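Local structure of DNA repair protein RecN (Deinococcus radiodurans, 4ABY) at residues T66-A71 / V368-E373; Q146-I151 / D315-V320; E260-A265 / L278-A283. The protein binds and hydrolyses ATP as an SMC-like protein and may act in recombinational repair of damaged DNA, this construct being its head domain. All blocks are in the same frame, centred on the assembly; numbering follows the deposited sequence.

Contact 1: residues T66-A71 / V368-E373; sequences TGETGA and VEKQVE
V368 is held through both its backbone N and its backbone O: its N donates to T66 O at 2.8 Å in a nearly straight bond (173°), and its O accepts from E68 N at 3.0 Å, a more bent bond. G67, between T66 and E68, adds a CH contact to the same carbonyl, G67 CA lying 3.5 Å from V368 O. Further out, E68 and K370 form a salt bridge. E68 bends at chi2 and crosses K370 at about a right angle, OE2 meeting NZ at 3.3 Å, which makes the hydrogen bond within the pair weak.

The turn from strand 62-67 into helix 69-83 is the P-loop (Walker A, GETGAGKS), predicted to bind ATP. The parallel neighbour 364-373 therefore holds the start of this loop by its backbone, with E68 at the N-cap position of the helix.

Away from these bonds, V368 sets CG1 anti to its backbone N (chi1 -179°), where that methyl meets A71 CB at 3.5 Å and E68 CB at 3.8 Å. A71 also touches S379 of strand 376-383, while E369 forms a salt bridge with R382.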
loop_
_atom_site.group_PDB
_atom_site.type_symbol
_atom_site.label_atom_id
_atom_site.label_comp_id
_atom_site.label_asym_id
_atom_site.label_seq_id
_atom_site.Cartn_x
_atom_site.Cartn_y
_atom_site.Cartn_z
ATOM N N THR A 66 -4.924 -12.290 13.546
ATOM C CA THR A 66 -5.842 -13.365 13.356
ATOM C C THR A 66 -6.856 -13.360 14.456
ATOM O O THR A 66 -6.853 -12.499 15.265
ATOM C CB THR A 66 -5.113 -14.647 13.323
ATOM O OG1 THR A 66 -4.611 -14.924 14.598
ATOM C CG2 THR A 66 -3.987 -14.499 12.484
ATOM N N GLY A 67 -7.754 -14.309 14.451
ATOM C CA GLY A 67 -8.805 -14.325 15.425
ATOM C C GLY A 67 -10.057 -13.742 14.873
ATOM O O GLY A 67 -10.700 -14.311 14.075
ATOM N N GLU A 68 -10.401 -12.577 15.414
ATOM C CA GLU A 68 -11.550 -11.834 14.952
ATOM C C GLU A 68 -10.979 -10.942 13.879
ATOM O O GLU A 68 -10.433 -9.872 14.152
ATOM C CB GLU A 68 -12.146 -10.998 16.083
ATOM C CG GLU A 68 -13.615 -11.276 16.352
ATOM C CD GLU A 68 -13.845 -12.635 16.984
ATOM O OE1 GLU A 68 -13.119 -12.977 17.941
ATOM O OE2 GLU A 68 -14.751 -13.361 16.524
ATOM N N THR A 69 -11.109 -11.408 12.648
ATOM C CA THR A 69 -10.571 -10.711 11.480
ATOM C C THR A 69 -11.189 -9.354 11.145
ATOM O O THR A 69 -10.474 -8.413 10.798
ATOM C CB THR A 69 -10.643 -11.602 10.221
ATOM O OG1 THR A 69 -11.809 -12.433 10.287
ATOM C CG2 THR A 69 -9.406 -12.479 10.117
ATOM N N GLY A 70 -12.507 -9.250 11.277
ATOM C CA GLY A 70 -13.185 -7.991 11.038
ATOM C C GLY A 70 -12.696 -6.959 12.036
ATOM O O GLY A 70 -12.473 -5.799 11.690
ATOM N N ALA A 71 -12.524 -7.393 13.281
ATOM C CA ALA A 71 -12.009 -6.530 14.336
ATOM C C ALA A 71 -10.587 -6.094 14.004
ATOM O O ALA A 71 -10.207 -4.946 14.226
ATOM C CB ALA A 71 -12.050 -7.247 15.676
ATOM N N VAL A 368 -6.610 -11.367 17.762
ATOM C CA VAL A 368 -7.683 -10.470 18.135
ATOM C C VAL A 368 -8.779 -11.291 18.800
ATOM O O VAL A 368 -9.316 -12.232 18.214
ATOM C CB VAL A 368 -8.232 -9.697 16.923
ATOM C CG1 VAL A 368 -9.325 -8.747 17.361
ATOM C CG2 VAL A 368 -7.113 -8.935 16.236
ATOM N N GLU A 369 -9.089 -10.933 20.040
ATOM C CA GLU A 369 -10.018 -11.699 20.858
ATOM C C GLU A 369 -11.203 -10.879 21.328
ATOM O O GLU A 369 -11.298 -9.687 21.060
ATOM C CB GLU A 369 -9.303 -12.287 22.069
ATOM C CG GLU A 369 -8.529 -13.543 21.764
ATOM C CD GLU A 369 -7.656 -13.964 22.919
ATOM O OE1 GLU A 369 -7.249 -13.077 23.701
ATOM O OE2 GLU A 369 -7.374 -15.177 23.040
ATOM N N LYS A 370 -12.094 -11.537 22.056
ATOM C CA LYS A 370 -13.352 -10.938 22.455
ATOM C C LYS A 370 -13.523 -11.040 23.965
ATOM O O LYS A 370 -13.292 -12.092 24.556
ATOM C CB LYS A 370 -14.493 -11.658 21.741
ATOM C CG LYS A 370 -15.776 -10.868 21.627
ATOM C CD LYS A 370 -16.481 -11.189 20.313
ATOM C CE LYS A 370 -16.573 -12.690 20.071
ATOM N NZ LYS A 370 -17.175 -12.997 18.743
ATOM N N GLN A 371 -13.916 -9.940 24.592
ATOM C CA GLN A 371 -14.159 -9.944 26.025
ATOM C C GLN A 371 -15.358 -9.086 26.377
ATOM O O GLN A 371 -15.624 -8.083 25.725
ATOM C CB GLN A 371 -12.929 -9.443 26.776
ATOM C CG GLN A 371 -11.788 -10.438 26.794
ATOM C CD GLN A 371 -11.032 -10.413 28.102
ATOM O OE1 GLN A 371 -10.217 -9.522 28.342
ATOM N NE2 GLN A 371 -11.304 -11.388 28.963
ATOM N N VAL A 372 -16.086 -9.477 27.411
ATOM C CA VAL A 372 -17.191 -8.654 27.859
ATOM C C VAL A 372 -16.657 -7.537 28.748
ATOM O O VAL A 372 -15.774 -7.751 29.578
ATOM C CB VAL A 372 -18.255 -9.475 28.597
ATOM C CG1 VAL A 372 -19.502 -8.640 28.816
ATOM C CG2 VAL A 372 -18.596 -10.721 27.799
ATOM N N GLU A 373 -17.185 -6.336 28.542
ATOM C CA GLU A 373 -16.789 -5.165 29.306
ATOM C C GLU A 373 -17.977 -4.226 29.374
ATOM O O GLU A 373 -18.301 -3.561 28.392
ATOM C CB GLU A 373 -15.622 -4.454 28.628
ATOM C CG GLU A 373 -15.197 -3.179 29.327
ATOM C CD GLU A 373 -14.401 -2.251 28.428
ATOM O OE1 GLU A 373 -13.417 -2.711 27.805
ATOM O OE2 GLU A 373 -14.762 -1.056 28.350
#

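Contact 2: residues Q146-I151 / D315-V320; sequences QGRLTI and DTPSVV
T150 and T316 meet hydroxyl to hydroxyl because of their first torsions: T150 OG1 stands anti to its carbonyl carbon (chi1 -67°), while T316 OG1 sits between its backbone N and carbonyl carbon (chi1 61°). The two OG1 atoms come within 2.8 Å, the side chains crossing obliquely. T316 OG1 donates to S318 O at 2.8 Å from above that carbonyl's plane, and T150 N adds a weak bond to the same oxygen. T316 CG2 lies 3.6 Å from Q146 O and 3.3 Å from T150 OG1. An alanine at T316 would probably leave S318 O without its hydroxyl donor, T150 OG1 without this partner, and a gap beside Q146 O.

P317 lays its ring against the backbone of the other segment, CG 3.5 Å from R148 O. R148 O also accepts a hydrogen bond from S318 N at 3.3 Å, and further on V320 N binds T150 O. Beyond this bond I151 and V320 lie side by side, I151 CG1 packing on V320 CB at 3.6 Å. L149 and V320 reach helix 69-83. S318 OG is hydrogen-bonded to Q348 of the next strand.

Strand 149-152 thus adds in parallel to the edge of the nucleotide-binding sheet. Its neighbour 318-321 leads into the sequence VVFDE, consistent with the Walker B strand of an ABC-type P-loop ATPase.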
loop_
_atom_site.group_PDB
_atom_site.type_symbol
_atom_site.label_atom_id
_atom_site.label_comp_id
_atom_site.label_asym_id
_atom_site.label_seq_id
_atom_site.Cartn_x
_atom_site.Cartn_y
_atom_site.Cartn_z
ATOM N N GLN A 146 1.674 9.874 4.763
ATOM C CA GLN A 146 1.936 9.175 3.509
ATOM C C GLN A 146 3.422 8.904 3.310
ATOM O O GLN A 146 3.822 8.260 2.338
ATOM C CB GLN A 146 1.390 9.965 2.322
ATOM C CG GLN A 146 -0.115 9.916 2.193
ATOM C CD GLN A 146 -0.621 10.844 1.117
ATOM O OE1 GLN A 146 0.130 11.663 0.585
ATOM N NE2 GLN A 146 -1.903 10.725 0.786
ATOM N N GLY A 147 4.240 9.407 4.226
ATOM C CA GLY A 147 5.656 9.109 4.206
ATOM C C GLY A 147 5.963 7.980 5.167
ATOM O O GLY A 147 7.088 7.485 5.221
ATOM N N ARG A 148 4.950 7.569 5.924
ATOM C CA ARG A 148 5.116 6.559 6.961
ATOM C C ARG A 148 4.282 5.309 6.683
ATOM O O ARG A 148 4.754 4.184 6.851
ATOM C CB ARG A 148 4.723 7.128 8.329
ATOM C CG ARG A 148 5.466 8.389 8.756
ATOM C CD ARG A 148 6.965 8.164 8.855
ATOM N NE ARG A 148 7.628 9.183 9.668
ATOM C CZ ARG A 148 7.913 10.417 9.249
ATOM N NH1 ARG A 148 7.581 10.803 8.021
ATOM N NH2 ARG A 148 8.525 11.270 10.062
ATOM N N LEU A 149 3.037 5.521 6.265
ATOM C CA LEU A 149 2.087 4.435 6.061
ATOM C C LEU A 149 1.699 4.247 4.604
ATOM O O LEU A 149 1.638 5.198 3.832
ATOM C CB LEU A 149 0.815 4.689 6.865
ATOM C CG LEU A 149 0.705 4.062 8.252
ATOM C CD1 LEU A 149 -0.662 4.364 8.835
ATOM C CD2 LEU A 149 0.931 2.564 8.172
ATOM N N THR A 150 1.420 3.003 4.242
ATOM C CA THR A 150 0.831 2.678 2.953
ATOM C C THR A 150 -0.210 1.598 3.182
ATOM O O THR A 150 0.134 0.486 3.564
ATOM C CB THR A 150 1.872 2.126 1.980
ATOM O OG1 THR A 150 2.813 3.150 1.646
ATOM C CG2 THR A 150 1.195 1.647 0.720
ATOM N N ILE A 151 -1.480 1.918 2.982
ATOM C CA ILE A 151 -2.517 0.900 3.080
ATOM C C ILE A 151 -2.967 0.498 1.686
ATOM O O ILE A 151 -3.373 1.349 0.899
ATOM C CB ILE A 151 -3.734 1.382 3.872
ATOM C CG1 ILE A 151 -3.408 1.460 5.362
ATOM C CG2 ILE A 151 -4.906 0.448 3.652
ATOM C CD1 ILE A 151 -2.829 2.771 5.788
ATOM N N ASP A 315 7.925 2.185 -0.516
ATOM C CA ASP A 315 8.421 3.547 -0.329
ATOM C C ASP A 315 8.126 4.100 1.063
ATOM O O ASP A 315 8.335 5.284 1.326
ATOM C CB ASP A 315 7.880 4.489 -1.415
ATOM C CG ASP A 315 6.369 4.394 -1.587
ATOM O OD1 ASP A 315 5.807 3.287 -1.428
ATOM O OD2 ASP A 315 5.739 5.430 -1.898
ATOM N N THR A 316 7.656 3.231 1.951
ATOM C CA THR A 316 7.350 3.614 3.321
ATOM C C THR A 316 7.765 2.508 4.286
ATOM O O THR A 316 7.756 1.334 3.927
ATOM C CB THR A 316 5.851 3.895 3.503
ATOM O OG1 THR A 316 5.101 2.709 3.204
ATOM C CG2 THR A 316 5.400 5.023 2.588
ATOM N N PRO A 317 8.129 2.883 5.521
ATOM C CA PRO A 317 8.582 1.925 6.537
ATOM C C PRO A 317 7.523 0.884 6.876
ATOM O O PRO A 317 7.871 -0.237 7.245
ATOM C CB PRO A 317 8.857 2.811 7.763
ATOM C CG PRO A 317 8.151 4.095 7.494
ATOM C CD PRO A 317 8.182 4.269 6.012
ATOM N N SER A 318 6.251 1.260 6.762
ATOM C CA SER A 318 5.142 0.368 7.099
ATOM C C SER A 318 4.170 0.265 5.940
ATOM O O SER A 318 3.867 1.261 5.287
ATOM C CB SER A 318 4.403 0.874 8.335
ATOM O OG SER A 318 5.279 0.984 9.443
ATOM N N VAL A 319 3.693 -0.951 5.684
ATOM C CA VAL A 319 2.732 -1.209 4.613
ATOM C C VAL A 319 1.594 -2.106 5.103
ATOM O O VAL A 319 1.805 -2.991 5.931
ATOM C CB VAL A 319 3.407 -1.868 3.397
ATOM C CG1 VAL A 319 2.408 -2.027 2.259
ATOM C CG2 VAL A 319 4.610 -1.052 2.949
ATOM N N VAL A 320 0.386 -1.835 4.623
ATOM C CA VAL A 320 -0.781 -2.606 5.029
ATOM C C VAL A 320 -1.522 -3.199 3.837
ATOM O O VAL A 320 -1.832 -2.500 2.874
ATOM C CB VAL A 320 -1.761 -1.751 5.853
ATOM C CG1 VAL A 320 -3.053 -2.514 6.099
ATOM C CG2 VAL A 320 -1.122 -1.332 7.169
#

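Contact 3: residues E260-A265 / L278-A283; sequences EFALSA and LLRFSA
E260 and R280 face each other as a hydrogen-bonded pair of antiparallel strands, and A262 and L278 form the next such pair. The first closes through E260 N to R280 O and R280 N to E260 O, the latter at 2.9 Å and nearly straight. The second uses A262 N to L278 O and L278 N to A262 O. Between them F261 and L279 are a non-hydrogen-bonded pair, where F261 CA lends a CH contact to L278 O at 3.3 Å.

The charged contact sits on the face that also bears A262 and L278. E260 and R280 run side by side and point the same way, E260 OE2 reaching the guanidinium at its edge, 2.8 Å from R280 NH1. Carboxylate and guanidinium planes are 57° apart; the N-H...O angle is strongly bent, and the hydrogen bond within the salt bridge is weak.

Strands 258-266 and 276-282 form a two-stranded antiparallel sheet of their own, set against the long helix 214-249 and apart from the nucleotide-binding sheet.

Apolar contacts occupy both faces. On the helix side L279 CD1 lies over one face of the F261 ring, 3.6 Å from the centroid and offset toward CE1 and CZ, a CH-pi contact. The ring also touches L241 and V242 of the helix. On the other face the aliphatic part of R280 packs on A262, CD to CB 3.8 Å. Past the paired residues, L278 CD1 approaches S264 CB at 4.0 Å.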
loop_
_atom_site.group_PDB
_atom_site.type_symbol
_atom_site.label_atom_id
_atom_site.label_comp_id
_atom_site.label_asym_id
_atom_site.label_seq_id
_atom_site.Cartn_x
_atom_site.Cartn_y
_atom_site.Cartn_z
ATOM N N GLU A 260 0.895 -4.424 -19.023
ATOM C CA GLU A 260 1.730 -3.640 -19.921
ATOM C C GLU A 260 1.783 -2.176 -19.500
ATOM O O GLU A 260 0.856 -1.668 -18.867
ATOM C CB GLU A 260 1.207 -3.738 -21.352
ATOM C CG GLU A 260 0.015 -2.836 -21.628
ATOM C CD GLU A 260 -0.476 -2.943 -23.056
ATOM O OE1 GLU A 260 -0.024 -3.872 -23.762
ATOM O OE2 GLU A 260 -1.309 -2.103 -23.466
ATOM N N PHE A 261 2.876 -1.504 -19.850
ATOM C CA PHE A 261 2.947 -0.054 -19.721
ATOM C C PHE A 261 2.575 0.589 -21.046
ATOM O O PHE A 261 3.148 0.263 -22.081
ATOM C CB PHE A 261 4.345 0.393 -19.302
ATOM C CG PHE A 261 4.611 0.243 -17.838
ATOM C CD1 PHE A 261 4.101 1.155 -16.936
ATOM C CD2 PHE A 261 5.369 -0.810 -17.362
ATOM C CE1 PHE A 261 4.339 1.019 -15.586
ATOM C CE2 PHE A 261 5.615 -0.950 -16.012
ATOM C CZ PHE A 261 5.098 -0.035 -15.124
ATOM N N ALA A 262 1.608 1.497 -21.012
ATOM C CA ALA A 262 1.174 2.184 -22.219
ATOM C C ALA A 262 1.614 3.640 -22.203
ATOM O O ALA A 262 1.407 4.352 -21.214
ATOM C CB ALA A 262 -0.333 2.090 -22.372
ATOM N N LEU A 263 2.229 4.076 -23.296
ATOM C CA LEU A 263 2.575 5.479 -23.456
ATOM C C LEU A 263 1.460 6.186 -24.206
ATOM O O LEU A 263 1.002 5.720 -25.248
ATOM C CB LEU A 263 3.894 5.636 -24.208
ATOM C CG LEU A 263 5.047 4.787 -23.681
ATOM C CD1 LEU A 263 6.347 5.205 -24.334
ATOM C CD2 LEU A 263 5.145 4.907 -22.176
ATOM N N SER A 264 1.022 7.313 -23.664
ATOM C CA SER A 264 -0.020 8.105 -24.288
ATOM C C SER A 264 0.585 9.435 -24.727
ATOM O O SER A 264 1.115 10.179 -23.901
ATOM C CB SER A 264 -1.163 8.321 -23.293
ATOM O OG SER A 264 -2.278 8.940 -23.903
ATOM N N ALA A 265 0.530 9.732 -26.022
ATOM C CA ALA A 265 1.158 10.952 -26.528
ATOM C C ALA A 265 0.380 12.197 -26.127
ATOM O O ALA A 265 -0.829 12.284 -26.340
ATOM C CB ALA A 265 1.333 10.893 -28.030
ATOM N N LEU A 278 1.187 4.966 -18.426
ATOM C CA LEU A 278 0.084 4.319 -17.721
ATOM C C LEU A 278 0.328 2.829 -17.545
ATOM O O LEU A 278 0.915 2.180 -18.412
ATOM C CB LEU A 278 -1.224 4.539 -18.479
ATOM C CG LEU A 278 -1.627 5.998 -18.669
ATOM C CD1 LEU A 278 -2.180 6.240 -20.070
ATOM C CD2 LEU A 278 -2.618 6.413 -17.599
ATOM N N LEU A 279 -0.129 2.293 -16.415
ATOM C CA LEU A 279 0.002 0.872 -16.132
ATOM C C LEU A 279 -1.344 0.172 -16.288
ATOM O O LEU A 279 -2.307 0.499 -15.594
ATOM C CB LEU A 279 0.546 0.660 -14.723
ATOM C CG LEU A 279 0.806 -0.797 -14.362
ATOM C CD1 LEU A 279 1.784 -1.399 -15.357
ATOM C CD2 LEU A 279 1.323 -0.919 -12.938
ATOM N N ARG A 280 -1.402 -0.788 -17.203
ATOM C CA ARG A 280 -2.644 -1.486 -17.504
ATOM C C ARG A 280 -2.527 -2.963 -17.140
ATOM O O ARG A 280 -1.462 -3.558 -17.274
ATOM C CB ARG A 280 -2.998 -1.314 -18.982
ATOM C CG ARG A 280 -3.100 0.150 -19.413
ATOM C CD ARG A 280 -3.384 0.304 -20.901
ATOM N NE ARG A 280 -4.719 -0.157 -21.266
ATOM C CZ ARG A 280 -4.977 -0.889 -22.345
ATOM N NH1 ARG A 280 -3.987 -1.240 -23.157
ATOM N NH2 ARG A 280 -6.220 -1.275 -22.614
ATOM N N PHE A 281 -3.627 -3.551 -16.679
ATOM C CA PHE A 281 -3.588 -4.890 -16.109
ATOM C C PHE A 281 -4.910 -5.628 -16.278
ATOM O O PHE A 281 -5.984 -5.045 -16.124
ATOM C CB PHE A 281 -3.221 -4.800 -14.622
ATOM C CG PHE A 281 -3.242 -6.118 -13.898
ATOM C CD1 PHE A 281 -2.147 -6.963 -13.941
ATOM C CD2 PHE A 281 -4.346 -6.496 -13.150
ATOM C CE1 PHE A 281 -2.160 -8.167 -13.267
ATOM C CE2 PHE A 281 -4.367 -7.699 -12.477
ATOM C CZ PHE A 281 -3.273 -8.535 -12.534
ATOM N N SER A 282 -4.819 -6.914 -16.603
ATOM C CA SER A 282 -5.975 -7.801 -16.610
ATOM C C SER A 282 -5.647 -9.025 -15.769
ATOM O O SER A 282 -4.603 -9.650 -15.957
ATOM C CB SER A 282 -6.332 -8.225 -18.034
ATOM O OG SER A 282 -5.294 -9.001 -18.606
ATOM N N ALA A 283 -6.534 -9.363 -14.839
ATOM C CA ALA A 283 -6.308 -10.490 -13.938
ATOM C C ALA A 283 -6.560 -11.843 -14.609
ATOM O O ALA A 283 -5.837 -12.815 -14.366
ATOM C CB ALA A 283 -7.173 -10.351 -12.695
#

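How the contacts relate
Contacts 1 and 2 belong to the same mixed sheet of the ATPase core, their centres about 25 Å apart: contact 2 joins an edge strand to its neighbour, contact 1 lies at the P-loop farther across. Helix 69-83 links them, starting in contact 1 and packing on L149 and V320 of contact 2. Contact 3 holds a separate two-stranded sheet, about 41 Å from contact 1 between centres. Contacts 1 and 2 are partly buried, contact 3 is a surface contact. The chemistry differs too: contact 2 has a hydroxyl pair and aliphatic packing; contacts 1 and 3 each have a Glu-to-basic salt bridge. Pairing is parallel in contacts 1 and 2, antiparallel in contact 3.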